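Local coordinates for protein putative pectin lyase (Geobacillus virus E2, PDB 7CHU) that serves as a tailspike of a deep-sea thermophilic bacteriophage, probably recognising and perhaps degrading polysaccharide on the host surface through its pectin-lyase-like beta-helix, at residues 375-386 against 390-400. Residues are numbered along the deposited sequence; the frame is centred on the assembly and turned at random.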
ATOM      1  N   ALA A 375      -4.217 -28.334  -3.908  1.00 18.45           N
ATOM      2  CA  ALA A 375      -4.823 -27.492  -2.887  1.00 18.14           C
ATOM      3  C   ALA A 375      -4.249 -26.094  -3.041  1.00 17.03           C
ATOM      4  O   ALA A 375      -3.346 -25.883  -3.864  1.00 17.52           O
ATOM      5  CB  ALA A 375      -4.561 -28.050  -1.475  1.00 15.46           C
ATOM      6  N   PRO A 376      -4.757 -25.110  -2.277  1.00 15.30           N
ATOM      7  CA  PRO A 376      -4.127 -23.776  -2.304  1.00 14.86           C
ATOM      8  C   PRO A 376      -2.646 -23.808  -1.955  1.00 19.59           C
ATOM      9  O   PRO A 376      -1.863 -23.070  -2.564  1.00 19.52           O
ATOM     10  CB  PRO A 376      -4.936 -22.979  -1.269  1.00 14.96           C
ATOM     11  CG  PRO A 376      -6.284 -23.628  -1.254  1.00 16.82           C
ATOM     12  CD  PRO A 376      -6.022 -25.104  -1.504  1.00 16.39           C
ATOM     13  N   PHE A 377      -2.243 -24.645  -0.991  1.00 17.38           N
ATOM     14  CA  PHE A 377      -0.846 -24.811  -0.609  1.00 16.74           C
ATOM     15  C   PHE A 377      -0.589 -26.288  -0.343  1.00 20.75           C
ATOM     16  O   PHE A 377      -1.524 -27.083  -0.158  1.00 14.05           O
ATOM     17  CB  PHE A 377      -0.500 -23.978   0.633  1.00 18.24           C
ATOM     18  CG  PHE A 377      -1.511 -24.100   1.736  1.00 19.49           C
ATOM     19  CD1 PHE A 377      -1.410 -25.134   2.674  1.00 20.24           C
ATOM     20  CD2 PHE A 377      -2.573 -23.204   1.832  1.00 20.77           C
ATOM     21  CE1 PHE A 377      -2.329 -25.256   3.700  1.00 19.39           C
ATOM     22  CE2 PHE A 377      -3.513 -23.325   2.852  1.00 20.40           C
ATOM     23  CZ  PHE A 377      -3.396 -24.362   3.779  1.00 21.46           C
ATOM     24  N   ASN A 378       0.695 -26.656  -0.342  1.00 17.66           N
ATOM     25  CA  ASN A 378       1.092 -28.047  -0.158  1.00 20.49           C
ATOM     26  C   ASN A 378       1.216 -28.354   1.332  1.00 20.84           C
ATOM     27  O   ASN A 378       1.111 -27.468   2.182  1.00 20.42           O
ATOM     28  CB  ASN A 378       2.423 -28.318  -0.875  1.00 17.64           C
ATOM     29  CG  ASN A 378       3.552 -27.473  -0.314  1.00 18.40           C
ATOM     30  OD1 ASN A 378       3.349 -26.300  -0.008  1.00 16.74           O
ATOM     31  ND2 ASN A 378       4.731 -28.066  -0.147  1.00 18.20           N
ATOM     32  N   ASN A 379       1.498 -29.618   1.658  1.00 20.18           N
ATOM     33  CA  ASN A 379       1.832 -29.993   3.024  1.00 21.60           C
ATOM     34  C   ASN A 379       3.353 -30.026   3.136  1.00 21.30           C
ATOM     35  O   ASN A 379       3.973 -31.027   2.747  1.00 21.71           O
ATOM     36  CB  ASN A 379       1.225 -31.357   3.379  1.00 23.02           C
ATOM     37  CG  ASN A 379      -0.311 -31.346   3.322  1.00 26.77           C
ATOM     38  OD1 ASN A 379      -0.958 -30.310   3.540  1.00 20.25           O
ATOM     39  ND2 ASN A 379      -0.899 -32.509   3.045  1.00 23.43           N
ATOM     40  N   PRO A 380       3.999 -28.977   3.640  1.00 18.50           N
ATOM     41  CA  PRO A 380       5.460 -28.881   3.549  1.00 21.49           C
ATOM     42  C   PRO A 380       6.161 -29.652   4.663  1.00 22.53           C
ATOM     43  O   PRO A 380       5.568 -30.030   5.677  1.00 20.96           O
ATOM     44  CB  PRO A 380       5.717 -27.377   3.676  1.00 20.73           C
ATOM     45  CG  PRO A 380       4.611 -26.903   4.586  1.00 19.27           C
ATOM     46  CD  PRO A 380       3.409 -27.796   4.299  1.00 20.08           C
ATOM     47  N   THR A 381       7.461 -29.859   4.451  1.00 18.57           N
ATOM     48  CA  THR A 381       8.298 -30.593   5.398  1.00 19.34           C
ATOM     49  C   THR A 381       8.349 -29.913   6.769  1.00 22.08           C
ATOM     50  O   THR A 381       8.216 -30.573   7.805  1.00 14.55           O
ATOM     51  CB  THR A 381       9.712 -30.724   4.812  1.00 23.04           C
ATOM     52  OG1 THR A 381       9.635 -31.324   3.513  1.00 26.55           O
ATOM     53  CG2 THR A 381      10.617 -31.550   5.710  1.00 24.99           C
ATOM     54  N   ASN A 382       8.578 -28.603   6.803  1.00 17.25           N
ATOM     55  CA  ASN A 382       8.766 -27.879   8.052  1.00 20.29           C
ATOM     56  C   ASN A 382       7.556 -26.993   8.345  1.00 15.47           C
ATOM     57  O   ASN A 382       6.680 -26.803   7.501  1.00 15.59           O
ATOM     58  CB  ASN A 382      10.056 -27.040   8.004  1.00 20.04           C
ATOM     59  CG  ASN A 382      11.312 -27.912   7.983  1.00 24.67           C
ATOM     60  OD1 ASN A 382      11.363 -28.963   8.625  1.00 26.15           O
ATOM     61  ND2 ASN A 382      12.309 -27.497   7.219  1.00 23.68           N
ATOM     62  N   GLU A 383       7.544 -26.422   9.549  1.00 14.91           N
ATOM     63  CA  GLU A 383       6.407 -25.614   9.996  1.00 19.16           C
ATOM     64  C   GLU A 383       6.264 -24.331   9.174  1.00 20.08           C
ATOM     65  O   GLU A 383       7.210 -23.540   9.058  1.00 19.44           O
ATOM     66  CB  GLU A 383       6.551 -25.257  11.477  1.00 20.30           C
ATOM     67  CG  GLU A 383       5.512 -24.223  11.957  1.00 23.85           C
ATOM     68  CD  GLU A 383       5.623 -23.905  13.448  1.00 25.10           C
ATOM     69  OE1 GLU A 383       6.136 -24.742  14.199  1.00 30.88           O
ATOM     70  OE2 GLU A 383       5.199 -22.823  13.892  1.00 21.74           O
ATOM     71  N   ASN A 384       5.072 -24.130   8.616  1.00 20.20           N
ATOM     72  CA  ASN A 384       4.640 -22.857   8.059  1.00 17.93           C
ATOM     73  C   ASN A 384       3.241 -22.556   8.585  1.00 22.01           C
ATOM     74  O   ASN A 384       2.566 -23.432   9.124  1.00 19.53           O
ATOM     75  CB  ASN A 384       4.653 -22.902   6.544  1.00 16.77           C
ATOM     76  CG  ASN A 384       6.066 -23.111   5.984  1.00 18.41           C
ATOM     77  OD1 ASN A 384       6.757 -22.150   5.672  1.00 15.81           O
ATOM     78  ND2 ASN A 384       6.490 -24.369   5.864  1.00 18.02           N
ATOM     79  N   PHE A 385       2.792 -21.322   8.419  1.00 17.42           N
ATOM     80  CA  PHE A 385       1.592 -20.851   9.093  1.00 15.82           C
ATOM     81  C   PHE A 385       0.587 -20.335   8.076  1.00 18.46           C
ATOM     82  O   PHE A 385       0.955 -19.705   7.079  1.00 16.26           O
ATOM     83  CB  PHE A 385       1.973 -19.757  10.095  1.00 18.66           C
ATOM     84  CG  PHE A 385       0.827 -19.240  10.915  1.00 18.14           C
ATOM     85  CD1 PHE A 385       0.138 -20.076  11.804  1.00 14.79           C
ATOM     86  CD2 PHE A 385       0.453 -17.905  10.825  1.00 18.58           C
ATOM     87  CE1 PHE A 385      -0.947 -19.570  12.578  1.00 19.08           C
ATOM     88  CE2 PHE A 385      -0.600 -17.399  11.594  1.00 20.74           C
ATOM     89  CZ  PHE A 385      -1.306 -18.249  12.465  1.00 20.06           C
ATOM     90  N   PHE A 386      -0.692 -20.590   8.316  1.00 14.21           N
ATOM     91  CA  PHE A 386      -1.680 -20.021   7.411  1.00 14.79           C
ATOM     92  C   PHE A 386      -2.936 -19.650   8.174  1.00 20.11           C
ATOM     93  O   PHE A 386      -3.294 -20.284   9.175  1.00 16.98           O
ATOM     94  CB  PHE A 386      -2.030 -20.966   6.263  1.00 17.30           C
ATOM     95  CG  PHE A 386      -2.676 -22.259   6.712  1.00 17.88           C
ATOM     96  CD1 PHE A 386      -1.899 -23.382   6.962  1.00 21.38           C
ATOM     97  CD2 PHE A 386      -4.065 -22.346   6.870  1.00 21.78           C
ATOM     98  CE1 PHE A 386      -2.490 -24.585   7.380  1.00 20.66           C
ATOM     99  CE2 PHE A 386      -4.671 -23.538   7.283  1.00 18.64           C
ATOM    100  CZ  PHE A 386      -3.882 -24.661   7.536  1.00 20.14           C
ATOM    101  N   PHE A 390      -9.927 -20.090   1.424  1.00 14.45           N
ATOM    102  CA  PHE A 390      -9.909 -20.351  -0.004  1.00 15.19           C
ATOM    103  C   PHE A 390     -11.132 -21.166  -0.405  1.00 17.31           C
ATOM    104  O   PHE A 390     -11.635 -21.983   0.372  1.00 19.40           O
ATOM    105  CB  PHE A 390      -8.655 -21.132  -0.415  1.00 16.53           C
ATOM    106  CG  PHE A 390      -7.344 -20.431  -0.138  1.00 16.76           C
ATOM    107  CD1 PHE A 390      -6.617 -20.709   1.010  1.00 19.89           C
ATOM    108  CD2 PHE A 390      -6.817 -19.521  -1.046  1.00 19.74           C
ATOM    109  CE1 PHE A 390      -5.385 -20.097   1.255  1.00 18.25           C
ATOM    110  CE2 PHE A 390      -5.585 -18.895  -0.794  1.00 15.95           C
ATOM    111  CZ  PHE A 390      -4.881 -19.181   0.352  1.00 13.40           C
ATOM    112  N   ILE A 391     -11.574 -20.985  -1.646  1.00 18.70           N
ATOM    113  CA  ILE A 391     -12.618 -21.846  -2.187  1.00 22.83           C
ATOM    114  C   ILE A 391     -12.049 -23.249  -2.374  1.00 20.03           C
ATOM    115  O   ILE A 391     -10.979 -23.428  -2.972  1.00 19.17           O
ATOM    116  CB  ILE A 391     -13.146 -21.270  -3.507  1.00 20.58           C
ATOM    117  CG1 ILE A 391     -13.908 -19.958  -3.243  1.00 19.63           C
ATOM    118  CG2 ILE A 391     -14.030 -22.294  -4.232  1.00 23.90           C
ATOM    119  CD1 ILE A 391     -14.274 -19.202  -4.532  1.00 22.69           C
ATOM    120  N   GLY A 392     -12.756 -24.252  -1.861  1.00 21.80           N
ATOM    121  CA  GLY A 392     -12.312 -25.629  -2.010  1.00 19.92           C
ATOM    122  C   GLY A 392     -11.263 -26.087  -1.025  1.00 20.47           C
ATOM    123  O   GLY A 392     -10.610 -27.115  -1.266  1.00 22.73           O
ATOM    124  N   GLU A 393     -11.067 -25.365   0.077  1.00 19.11           N
ATOM    125  CA  GLU A 393     -10.114 -25.759   1.106  1.00 20.13           C
ATOM    126  C   GLU A 393     -10.787 -25.649   2.471  1.00 21.56           C
ATOM    127  O   GLU A 393     -11.243 -24.566   2.874  1.00 17.27           O
ATOM    128  CB  GLU A 393      -8.835 -24.916   1.036  1.00 19.75           C
ATOM    129  CG  GLU A 393      -7.855 -25.151   2.188  1.00 20.65           C
ATOM    130  CD  GLU A 393      -7.406 -26.603   2.327  1.00 21.84           C
ATOM    131  OE1 GLU A 393      -6.730 -27.115   1.403  1.00 25.88           O
ATOM    132  OE2 GLU A 393      -7.719 -27.233   3.366  1.00 20.98           O
ATOM    133  N   ASN A 394     -10.860 -26.779   3.171  1.00 17.36           N
ATOM    134  CA  ASN A 394     -11.537 -26.815   4.462  1.00 20.57           C
ATOM    135  C   ASN A 394     -10.687 -26.225   5.570  1.00 16.97           C
ATOM    136  O   ASN A 394     -11.235 -25.695   6.534  1.00 17.22           O
ATOM    137  CB  ASN A 394     -11.893 -28.261   4.820  1.00 18.77           C
ATOM    138  CG  ASN A 394     -13.018 -28.802   3.976  1.00 20.59           C
ATOM    139  OD1 ASN A 394     -14.025 -28.137   3.780  1.00 20.98           O
ATOM    140  ND2 ASN A 394     -12.845 -30.011   3.460  1.00 22.82           N
ATOM    141  N   ARG A 395      -9.365 -26.367   5.488  1.00 15.23           N
ATOM    142  CA  ARG A 395      -8.500 -25.849   6.546  1.00 18.66           C
ATOM    143  C   ARG A 395      -8.458 -24.323   6.487  1.00 16.05           C
ATOM    144  O   ARG A 395      -8.212 -23.746   5.424  1.00 17.35           O
ATOM    145  CB  ARG A 395      -7.092 -26.424   6.418  1.00 19.95           C
ATOM    146  CG  ARG A 395      -7.020 -27.940   6.643  1.00 22.17           C
ATOM    147  CD  ARG A 395      -5.678 -28.501   6.201  1.00 17.30           C
ATOM    148  NE  ARG A 395      -5.538 -28.481   4.755  1.00 21.51           N
ATOM    149  CZ  ARG A 395      -4.420 -28.800   4.097  1.00 22.05           C
ATOM    150  NH1 ARG A 395      -3.318 -29.156   4.763  1.00 19.96           N
ATOM    151  NH2 ARG A 395      -4.409 -28.776   2.773  1.00 16.30           N
ATOM    152  N   LYS A 396      -8.728 -23.672   7.626  1.00 15.27           N
ATOM    153  CA  LYS A 396      -8.762 -22.214   7.737  1.00 14.62           C
ATOM    154  C   LYS A 396      -7.592 -21.641   8.513  1.00 21.36           C
ATOM    155  O   LYS A 396      -7.040 -20.622   8.109  1.00 19.32           O
ATOM    156  CB  LYS A 396     -10.052 -21.734   8.411  1.00 16.57           C
ATOM    157  CG  LYS A 396     -11.336 -22.423   7.912  1.00 16.03           C
ATOM    158  CD  LYS A 396     -11.535 -22.252   6.406  1.00 15.04           C
ATOM    159  CE  LYS A 396     -12.889 -22.821   5.963  1.00 16.79           C
ATOM    160  NZ  LYS A 396     -12.960 -22.939   4.486  1.00 19.48           N
ATOM    161  N   LEU A 397      -7.203 -22.251   9.624  1.00 18.39           N
ATOM    162  CA  LEU A 397      -6.013 -21.830  10.348  1.00 19.01           C
ATOM    163  C   LEU A 397      -5.176 -23.063  10.620  1.00 19.71           C
ATOM    164  O   LEU A 397      -5.722 -24.146  10.864  1.00 19.79           O
ATOM    165  CB  LEU A 397      -6.379 -21.122  11.661  1.00 21.93           C
ATOM    166  CG  LEU A 397      -5.244 -20.487  12.468  1.00 25.72           C
ATOM    167  CD1 LEU A 397      -5.765 -19.289  13.252  1.00 28.89           C
ATOM    168  CD2 LEU A 397      -4.607 -21.465  13.421  1.00 24.33           C
ATOM    169  N   GLY A 398      -3.858 -22.923  10.555  1.00 18.12           N
ATOM    170  CA  GLY A 398      -3.031 -24.078  10.832  1.00 15.64           C
ATOM    171  C   GLY A 398      -1.555 -23.757  10.794  1.00 23.29           C
ATOM    172  O   GLY A 398      -1.116 -22.708  10.292  1.00 17.98           O
ATOM    173  N   TRP A 399      -0.796 -24.677  11.370  1.00 15.41           N
ATOM    174  CA  TRP A 399       0.648 -24.683  11.247  1.00 17.17           C
ATOM    175  C   TRP A 399       1.097 -26.124  11.389  1.00 21.19           C
ATOM    176  O   TRP A 399       0.496 -26.898  12.141  1.00 15.98           O
ATOM    177  CB  TRP A 399       1.320 -23.808  12.296  1.00 18.17           C
ATOM    178  CG  TRP A 399       1.122 -24.339  13.648  1.00 19.16           C
ATOM    179  CD1 TRP A 399       1.970 -25.161  14.351  1.00 18.49           C
ATOM    180  CD2 TRP A 399      -0.011 -24.106  14.486  1.00 15.23           C
ATOM    181  NE1 TRP A 399       1.418 -25.451  15.585  1.00 19.04           N
ATOM    182  CE2 TRP A 399       0.203 -24.815  15.689  1.00 16.80           C
ATOM    183  CE3 TRP A 399      -1.196 -23.372  14.334  1.00 15.52           C
ATOM    184  CZ2 TRP A 399      -0.717 -24.798  16.736  1.00 17.57           C
ATOM    185  CZ3 TRP A 399      -2.105 -23.354  15.373  1.00 13.41           C
ATOM    186  CH2 TRP A 399      -1.862 -24.051  16.560  1.00 19.33           C
ATOM    187  N   ASN A 400       2.148 -26.486  10.654  1.00 19.80           N
ATOM    188  CA  ASN A 400       2.568 -27.874  10.638  1.00 20.27           C
ATOM    189  C   ASN A 400       1.378 -28.794  10.364  1.00 21.52           C
ATOM    190  O   ASN A 400       0.718 -28.643   9.334  1.00 22.33           O
ATOM    191  CB  ASN A 400       3.255 -28.239  11.943  1.00 21.50           C
ATOM    192  CG  ASN A 400       4.260 -29.321  11.736  1.00 29.11           C
ATOM    193  OD1 ASN A 400       4.812 -29.437  10.644  1.00 33.44           O
ATOM    194  ND2 ASN A 400       4.476 -30.154  12.746  1.00 35.74           N
TER
HETATM  195  O   HOH W   1      -2.034 -29.371   1.311  1.00 17.55           O
HETATM  196  O   HOH W   2      -0.201 -29.534   6.383  1.00 32.65           O
HETATM  197  O   HOH W   3       4.052 -28.989   7.823  1.00 22.06           O
HETATM  198  O   HOH W   4       3.329 -26.257   7.840  1.00 19.77           O
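Phe386 lays its ring against Gly398 where the last strand of the parallel beta-helix, 385-387, meets antiparallel strand 398-399, the point at which stacked coils give way to antiparallel sheet. Gly398 CA sits 3.8 Å from the Phe386 ring centroid, over one face; glycine suits this place because a CB here would collide with Phe386 CZ. Phe377 CZ lies over the centre of the opposite face of Phe386, 3.5 Å above its plane, so the ring has a neighbour on each face. Phe386 N to Gly398 O (2.9 Å) and the reciprocal bond zip the backbones together. Pro376 puts CB 3.6 Å from the centroid of Phe390, a CH-pi contact that suits proline, whose compact apolar ring offers C-H groups to an aromatic face.

Toward Asn379 and Asn400 the packing gives way to polar groups and water; water 2 links Asn379 OD1 to Asn400 O. At the subunit interface, Glu383 runs extended beside Trp399, its carboxylate paired with Lys396 of a neighbouring subunit. Arg395 suits the boundary: it grips the Glu393 carboxylate side-on in a salt bridge, NE to OE2 and NH2 to OE1, probably fixing the guanidinium's rotation. Arg395 NH1 then points, within the guanidinium plane, at Asn379 OD1, 2.9 Å away with 164° at the hydrogen.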